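Local coordinates for PbSGBP-B lipoprotein (Prevotella bryantii B14, PDB 6D2Y), which probably binds polysaccharide as a magnesium-containing, beta-sandwich surface lipoprotein of a polysaccharide utilization locus, at residues D250-S253 / N257-Q260; G328-I333 / P447-D452; M138-E141 / G146-V149. All coordinates share one frame; numbering follows the deposited sequence.

Contact 1: D250-S253 / N257-Q260; sequences DDTS and NYMQ. With MG (magnesium ion), chain B.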
loop_
_atom_site.group_PDB
_atom_site.type_symbol
_atom_site.label_atom_id
_atom_site.label_comp_id
_atom_site.label_asym_id
_atom_site.label_seq_id
_atom_site.Cartn_x
_atom_site.Cartn_y
_atom_site.Cartn_z
ATOM N N ASP A 250 -25.175 7.290 -9.175
ATOM C CA ASP A 250 -25.841 6.829 -10.387
ATOM C C ASP A 250 -25.313 5.429 -10.712
ATOM O O ASP A 250 -24.844 4.715 -9.824
ATOM C CB ASP A 250 -25.644 7.846 -11.524
ATOM C CG ASP A 250 -24.186 8.220 -11.738
ATOM O OD1 ASP A 250 -23.311 7.335 -11.644
ATOM O OD2 ASP A 250 -23.913 9.411 -11.995
ATOM N N ASP A 251 -25.386 5.047 -11.993
ATOM C CA ASP A 251 -25.016 3.694 -12.400
ATOM C C ASP A 251 -23.524 3.418 -12.266
ATOM O O ASP A 251 -23.132 2.252 -12.155
ATOM C CB ASP A 251 -25.453 3.437 -13.844
ATOM C CG ASP A 251 -26.936 3.162 -13.962
ATOM O OD1 ASP A 251 -27.540 2.726 -12.957
ATOM O OD2 ASP A 251 -27.498 3.372 -15.058
ATOM N N THR A 252 -22.686 4.452 -12.290
ATOM C CA THR A 252 -21.249 4.283 -12.128
ATOM C C THR A 252 -20.814 4.245 -10.669
ATOM O O THR A 252 -19.609 4.179 -10.404
ATOM C CB THR A 252 -20.506 5.411 -12.850
ATOM O OG1 THR A 252 -20.442 6.567 -11.996
ATOM C CG2 THR A 252 -21.213 5.778 -14.144
ATOM N N SER A 253 -21.756 4.295 -9.729
ATOM C CA SER A 253 -21.406 4.372 -8.317
ATOM C C SER A 253 -20.739 3.087 -7.843
ATOM O O SER A 253 -21.126 1.982 -8.231
ATOM C CB SER A 253 -22.651 4.642 -7.475
ATOM O OG SER A 253 -22.988 6.018 -7.473
ATOM N N ASN A 257 -23.316 7.573 -2.947
ATOM C CA ASN A 257 -22.785 8.807 -3.502
ATOM C C ASN A 257 -21.272 8.739 -3.649
ATOM O O ASN A 257 -20.574 8.068 -2.884
ATOM C CB ASN A 257 -23.152 10.001 -2.618
ATOM C CG ASN A 257 -24.624 10.340 -2.678
ATOM O OD1 ASN A 257 -25.260 10.208 -3.722
ATOM N ND2 ASN A 257 -25.177 10.775 -1.553
ATOM N N TYR A 258 -20.773 9.448 -4.654
ATOM C CA TYR A 258 -19.351 9.678 -4.833
ATOM C C TYR A 258 -19.122 11.172 -5.000
ATOM O O TYR A 258 -20.046 11.935 -5.290
ATOM C CB TYR A 258 -18.796 8.922 -6.049
ATOM C CG TYR A 258 -19.481 9.287 -7.348
ATOM C CD1 TYR A 258 -20.525 8.515 -7.845
ATOM C CD2 TYR A 258 -19.095 10.409 -8.073
ATOM C CE1 TYR A 258 -21.159 8.849 -9.029
ATOM C CE2 TYR A 258 -19.727 10.752 -9.251
ATOM C CZ TYR A 258 -20.755 9.968 -9.726
ATOM O OH TYR A 258 -21.377 10.309 -10.904
HETATM N N MSE A 259 -17.874 11.580 -4.828
HETATM C CA MSE A 259 -17.490 12.965 -5.056
HETATM C C MSE A 259 -16.668 13.040 -6.335
HETATM O O MSE A 259 -15.803 12.199 -6.568
HETATM C CB MSE A 259 -16.727 13.506 -3.846
HETATM C CG MSE A 259 -16.403 14.989 -3.865
HETATM SE SE MSE A 259 -14.843 15.453 -4.928
HETATM C CE MSE A 259 -13.475 14.734 -3.756
ATOM N N GLN A 260 -16.950 14.033 -7.174
ATOM C CA GLN A 260 -16.365 14.113 -8.505
ATOM C C GLN A 260 -15.568 15.401 -8.656
ATOM O O GLN A 260 -16.082 16.492 -8.383
ATOM C CB GLN A 260 -17.443 14.038 -9.588
ATOM C CG GLN A 260 -16.900 14.198 -11.002
ATOM C CD GLN A 260 -17.991 14.146 -12.051
ATOM O OE1 GLN A 260 -18.756 13.183 -12.129
ATOM N NE2 GLN A 260 -18.055 15.177 -12.881
HETATM MG MG MG B . -20.164 6.315 -1.202
HETATM O O HOH W 1 -19.498 4.847 0.008
#
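Tyr-258 meets Asp-250 through its hydroxyl, where OH donates a hydrogen bond to Asp-250 OD2 at 2.9 Å. The carboxylate oxygen lies at the edge of the ring, in its plane, and the donor approaches from the syn side, 30° out of the carboxylate plane. The two flat groups are themselves turned by 57°. Ser-253 approaches the same ring at its edge, with OG 3.5 Å from Tyr-258 CD1. Thr-252 stands more obliquely, its OG1 3.8 Å from Tyr-258 CE1.

The carboxylate is held by its own turn. Residues 250-253 form a type I beta turn, closed by Ser-253 N donating to Asp-250 O. Inside it, Asp-250 OD1 accepts from Thr-252 N at 3.0 Å, making an Asx turn, and from Thr-252 OG1 through its syn lone pair. The first torsion of Asp-250 (chi1 52°) sets CG between the backbone N and the carbonyl carbon, which brings OD1 back over the turn and leaves OD2 for the tyrosine. Ser-253 OG accepts from Asp-250 N at 3.0 Å and is also bonded to Gly-256 O, so this hydroxyl links the start of the turn to the loop beyond it. Outside the segments, Gln-248 NE2 bonds to the tyrosine hydroxyl and Lys-450 NZ to Thr-252 OG1; the nearby ammonium would be expected to favour the negative carboxylate.

Just before the tyrosine, Asn-257 O binds magnesium at 2.5 Å, alongside Asp-225, Asp-227, Ser-255, Asp-452 and a water. The same short connection thus packs against Tyr-258 and contributes the Ser-255 and Asn-257 carbonyl oxygens to the metal. It joins strands 246-248 and 258-261 of an antiparallel hairpin, and strand 258-261 pairs on with strand 449-458.

Contact 2: G328-I333 / P447-D452; sequences GPMQII and PIIKID. With MG (magnesium ion), chain B.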
loop_
_atom_site.group_PDB
_atom_site.type_symbol
_atom_site.label_atom_id
_atom_site.label_comp_id
_atom_site.label_asym_id
_atom_site.label_seq_id
_atom_site.Cartn_x
_atom_site.Cartn_y
_atom_site.Cartn_z
ATOM N N GLY A 328 -1.661 18.233 -13.908
ATOM C CA GLY A 328 -2.103 18.803 -12.662
ATOM C C GLY A 328 -2.010 17.825 -11.518
ATOM O O GLY A 328 -2.880 16.969 -11.321
ATOM N N PRO A 329 -0.940 17.937 -10.740
ATOM C CA PRO A 329 -0.735 16.999 -9.635
ATOM C C PRO A 329 -1.786 17.182 -8.553
ATOM O O PRO A 329 -2.189 18.302 -8.230
ATOM C CB PRO A 329 0.663 17.358 -9.122
ATOM C CG PRO A 329 1.298 18.181 -10.208
ATOM C CD PRO A 329 0.161 18.908 -10.855
HETATM N N MSE A 330 -2.165 16.106 -7.913
HETATM C CA MSE A 330 -3.144 16.129 -6.896
HETATM C C MSE A 330 -2.562 16.376 -5.576
HETATM O O MSE A 330 -1.991 15.509 -4.996
HETATM C CB MSE A 330 -3.826 14.782 -6.858
HETATM C CG MSE A 330 -5.013 14.733 -5.919
HETATM SE SE MSE A 330 -5.927 13.071 -5.603
HETATM C CE MSE A 330 -6.825 12.833 -7.249
ATOM N N GLN A 331 -2.759 17.552 -5.056
ATOM C CA GLN A 331 -2.243 17.920 -3.744
ATOM C C GLN A 331 -3.333 17.663 -2.711
ATOM O O GLN A 331 -4.417 18.252 -2.784
ATOM C CB GLN A 331 -1.786 19.379 -3.722
ATOM C CG GLN A 331 -0.855 19.720 -4.879
ATOM C CD GLN A 331 0.027 20.926 -4.613
ATOM O OE1 GLN A 331 0.224 21.327 -3.466
ATOM N NE2 GLN A 331 0.577 21.499 -5.678
ATOM N N ILE A 332 -3.055 16.765 -1.775
ATOM C CA ILE A 332 -3.977 16.431 -0.697
ATOM C C ILE A 332 -3.433 17.078 0.570
ATOM O O ILE A 332 -2.411 16.642 1.109
ATOM C CB ILE A 332 -4.133 14.913 -0.544
ATOM C CG1 ILE A 332 -4.492 14.283 -1.893
ATOM C CG2 ILE A 332 -5.188 14.582 0.498
ATOM C CD1 ILE A 332 -4.298 12.785 -1.944
ATOM N N ILE A 333 -4.104 18.126 1.045
ATOM C CA ILE A 333 -3.585 18.973 2.115
ATOM C C ILE A 333 -4.495 18.858 3.331
ATOM O O ILE A 333 -5.680 19.206 3.264
ATOM C CB ILE A 333 -3.464 20.443 1.679
ATOM C CG1 ILE A 333 -2.924 20.554 0.250
ATOM C CG2 ILE A 333 -2.570 21.210 2.638
ATOM C CD1 ILE A 333 -3.981 20.932 -0.768
ATOM N N PRO A 447 -10.072 15.994 -17.368
ATOM C CA PRO A 447 -10.133 14.843 -16.467
ATOM C C PRO A 447 -11.414 14.802 -15.651
ATOM O O PRO A 447 -11.981 15.830 -15.273
ATOM C CB PRO A 447 -8.914 15.051 -15.562
ATOM C CG PRO A 447 -8.783 16.537 -15.485
ATOM C CD PRO A 447 -9.246 17.084 -16.817
ATOM N N ILE A 448 -11.868 13.579 -15.392
ATOM C CA ILE A 448 -12.981 13.305 -14.492
ATOM C C ILE A 448 -12.478 12.323 -13.445
ATOM O O ILE A 448 -12.081 11.200 -13.781
ATOM C CB ILE A 448 -14.202 12.737 -15.230
ATOM C CG1 ILE A 448 -14.874 13.825 -16.073
ATOM C CG2 ILE A 448 -15.189 12.140 -14.234
ATOM C CD1 ILE A 448 -16.257 13.446 -16.582
ATOM N N ILE A 449 -12.480 12.747 -12.187
ATOM C CA ILE A 449 -11.993 11.935 -11.079
ATOM C C ILE A 449 -13.124 11.793 -10.077
ATOM O O ILE A 449 -13.522 12.772 -9.432
ATOM C CB ILE A 449 -10.748 12.538 -10.418
ATOM C CG1 ILE A 449 -9.578 12.547 -11.399
ATOM C CG2 ILE A 449 -10.409 11.784 -9.140
ATOM C CD1 ILE A 449 -8.437 13.432 -10.967
ATOM N N LYS A 450 -13.642 10.581 -9.946
ATOM C CA LYS A 450 -14.671 10.276 -8.969
ATOM C C LYS A 450 -14.025 9.609 -7.766
ATOM O O LYS A 450 -13.248 8.664 -7.917
ATOM C CB LYS A 450 -15.754 9.393 -9.584
ATOM C CG LYS A 450 -16.387 10.031 -10.809
ATOM C CD LYS A 450 -17.516 9.195 -11.386
ATOM C CE LYS A 450 -18.147 9.902 -12.578
ATOM N NZ LYS A 450 -19.162 9.050 -13.252
ATOM N N ILE A 451 -14.330 10.117 -6.579
ATOM C CA ILE A 451 -13.697 9.666 -5.349
ATOM C C ILE A 451 -14.784 9.251 -4.373
ATOM O O ILE A 451 -15.825 9.911 -4.266
ATOM C CB ILE A 451 -12.797 10.770 -4.750
ATOM C CG1 ILE A 451 -11.589 11.007 -5.652
ATOM C CG2 ILE A 451 -12.350 10.414 -3.342
ATOM C CD1 ILE A 451 -10.795 12.252 -5.312
ATOM N N ASP A 452 -14.551 8.146 -3.673
ATOM C CA ASP A 452 -15.428 7.748 -2.586
ATOM C C ASP A 452 -14.596 6.997 -1.553
ATOM O O ASP A 452 -13.500 6.513 -1.843
ATOM C CB ASP A 452 -16.608 6.909 -3.109
ATOM C CG ASP A 452 -17.595 6.538 -2.020
ATOM O OD1 ASP A 452 -18.107 5.399 -2.036
ATOM O OD2 ASP A 452 -17.848 7.384 -1.140
HETATM MG MG MG B . -20.164 6.315 -1.202
HETATM O O HOH W 1 -19.498 4.847 0.008
#
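Met-330, present as selenomethionine, and Ile-449 reach toward each other tip to tip, CE of Met-330 lying 4.1 Å from Ile-449 CD1. The same methyl comes 4.2 Å from Ile-449 CG2, so it faces both branches of the isoleucine; it also lies, more loosely, 4.5 Å from Ile-451 CD1. Met-330 is extended through chi1 and chi2 and bends at chi3 (-72°), which turns CE onto the isoleucines. Met-317 and Leu-428 also touch both Met-330 and Ile-449.

No hydrogen bond crosses between the segments, as expected of two facing sheets of a beta sandwich: strand 330-335 belongs to one and strand 449-458 to the other, and the CA atoms of Met-330 and Ile-449 are 10.6 Å apart. Backbone bonding runs within each sheet instead, Met-330 with Tyr-374 in the first and Ile-451 with Met-259 in the second.

Metal binding is confined to the end of 447-452. Asp-452 grips magnesium with both carboxylate oxygens, OD1 at 2.4 Å and OD2 at 2.5 Å, and this bidentate group takes two of the seven positions around the ion.

Contact 3: M138-E141 / G146-V149; sequences MSNE and GEEV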
loop_
_atom_site.group_PDB
_atom_site.type_symbol
_atom_site.label_atom_id
_atom_site.label_comp_id
_atom_site.label_asym_id
_atom_site.label_seq_id
_atom_site.Cartn_x
_atom_site.Cartn_y
_atom_site.Cartn_z
HETATM N N MSE A 138 -4.504 -4.062 -2.502
HETATM C CA MSE A 138 -5.575 -4.792 -3.152
HETATM C C MSE A 138 -6.101 -3.863 -4.242
HETATM O O MSE A 138 -6.150 -2.647 -4.044
HETATM C CB MSE A 138 -6.673 -5.171 -2.155
HETATM C CG MSE A 138 -7.478 -6.388 -2.549
HETATM SE SE MSE A 138 -9.269 -6.403 -1.799
HETATM C CE MSE A 138 -9.051 -7.631 -0.349
ATOM N N SER A 139 -6.472 -4.425 -5.395
ATOM C CA SER A 139 -6.866 -3.595 -6.532
ATOM C C SER A 139 -8.059 -2.714 -6.184
ATOM O O SER A 139 -8.042 -1.500 -6.416
ATOM C CB SER A 139 -7.187 -4.476 -7.738
ATOM O OG SER A 139 -8.284 -5.330 -7.466
ATOM N N ASN A 140 -9.110 -3.312 -5.627
ATOM C CA ASN A 140 -10.281 -2.564 -5.173
ATOM C C ASN A 140 -10.730 -3.217 -3.872
ATOM O O ASN A 140 -11.341 -4.287 -3.889
ATOM C CB ASN A 140 -11.394 -2.588 -6.213
ATOM C CG ASN A 140 -12.650 -1.850 -5.758
ATOM O OD1 ASN A 140 -12.719 -1.324 -4.648
ATOM N ND2 ASN A 140 -13.650 -1.805 -6.631
ATOM N N GLU A 141 -10.433 -2.570 -2.750
ATOM C CA GLU A 141 -10.891 -3.090 -1.471
ATOM C C GLU A 141 -12.412 -3.100 -1.363
ATOM O O GLU A 141 -12.949 -3.762 -0.467
ATOM C CB GLU A 141 -10.287 -2.271 -0.334
ATOM C CG GLU A 141 -8.773 -2.282 -0.369
ATOM C CD GLU A 141 -8.145 -1.453 0.729
ATOM O OE1 GLU A 141 -8.888 -0.943 1.595
ATOM O OE2 GLU A 141 -6.907 -1.306 0.724
ATOM N N GLY A 146 -18.172 -10.849 -8.253
ATOM C CA GLY A 146 -17.962 -11.136 -9.652
ATOM C C GLY A 146 -16.841 -10.347 -10.298
ATOM O O GLY A 146 -16.385 -10.721 -11.384
ATOM N N GLU A 147 -16.386 -9.270 -9.662
ATOM C CA GLU A 147 -15.314 -8.459 -10.214
ATOM C C GLU A 147 -13.971 -9.163 -10.061
ATOM O O GLU A 147 -13.759 -9.952 -9.135
ATOM C CB GLU A 147 -15.260 -7.094 -9.525
ATOM C CG GLU A 147 -16.003 -5.993 -10.265
ATOM C CD GLU A 147 -16.592 -4.954 -9.329
ATOM O OE1 GLU A 147 -17.610 -4.329 -9.698
ATOM O OE2 GLU A 147 -16.037 -4.759 -8.227
ATOM N N GLU A 148 -13.058 -8.866 -10.982
ATOM C CA GLU A 148 -11.711 -9.417 -10.925
ATOM C C GLU A 148 -10.879 -8.606 -9.940
ATOM O O GLU A 148 -10.732 -7.389 -10.097
ATOM C CB GLU A 148 -11.065 -9.407 -12.309
ATOM C CG GLU A 148 -9.805 -10.250 -12.399
ATOM C CD GLU A 148 -8.998 -9.961 -13.650
ATOM O OE1 GLU A 148 -8.386 -8.875 -13.722
ATOM O OE2 GLU A 148 -8.977 -10.820 -14.558
ATOM N N VAL A 149 -10.337 -9.276 -8.927
ATOM C CA VAL A 149 -9.563 -8.635 -7.874
ATOM C C VAL A 149 -8.132 -9.144 -7.945
ATOM O O VAL A 149 -7.898 -10.341 -8.138
ATOM C CB VAL A 149 -10.167 -8.905 -6.481
ATOM C CG1 VAL A 149 -9.474 -8.059 -5.426
ATOM C CG2 VAL A 149 -11.663 -8.641 -6.489
HETATM O O HOH W 2 -10.587 -5.010 -8.491
#
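Val-149 lays its CG1 methyl against Met-138, a selenomethionine here, at 3.9 Å from CG, while the selenium lies 4.0 Å from that methyl. Ser-139 meets the same branch from its polar end, OG being 3.6 Å from Val-149 CG1 and equally near Val-149 CA. This branch is anti to the backbone N (chi1 -171°), which carries it across to the opposing segment.

Ser-139 OG takes a hydrogen bond from Thr-150 N. A water also lies between Ser-139 OG and Glu-148 O, donating to that carbonyl at 2.9 Å. Farther along, the amide of Asn-140 and carboxylate of Glu-147 are nearly parallel (15°), but ND2 and OE2 are 4.1 Å apart, too far for a hydrogen bond. Each is held instead by the one connecting loop, Asn-140 OD1 by Trp-142 N and Glu-147 OE2 by Lys-144 N.

The segments flank the loop between strands 134-138 and 148-154, which pair antiparallel at one side of an IPT/TIG domain of the E-set, immunoglobulin-like type. Next to it, Glu-141 forms salt bridges with Arg-455 and Lys-314. Between 138-141 and 146-149 themselves, cohesion rests on apolar packing and one bridging water; direct hydrogen bonding begins at Thr-150.

How the contacts relate
From the N terminus, contact 3 comes first, closing the short loop between two strands of the IPT/TIG domain. Contact 1 follows in the glycan-binding domain, of the xyloglucan-binding SGBP-B family, closing another hairpin connection. Contact 2 then joins segments whose nearest ends are 114 residues apart, pressing two sheets together. The three run in series, none nesting in or crossing another. Contacts 1 and 2 meet through neighbouring strands 258-261 and 449-458, where Met-259 O and Ile-451 N are 2.6 Å apart, a probable hydrogen bond, and both supply ligands to one magnesium ion. Contact 3 stands apart, its nearest atoms about 7 Å from contact 1 and about 8 Å from contact 2.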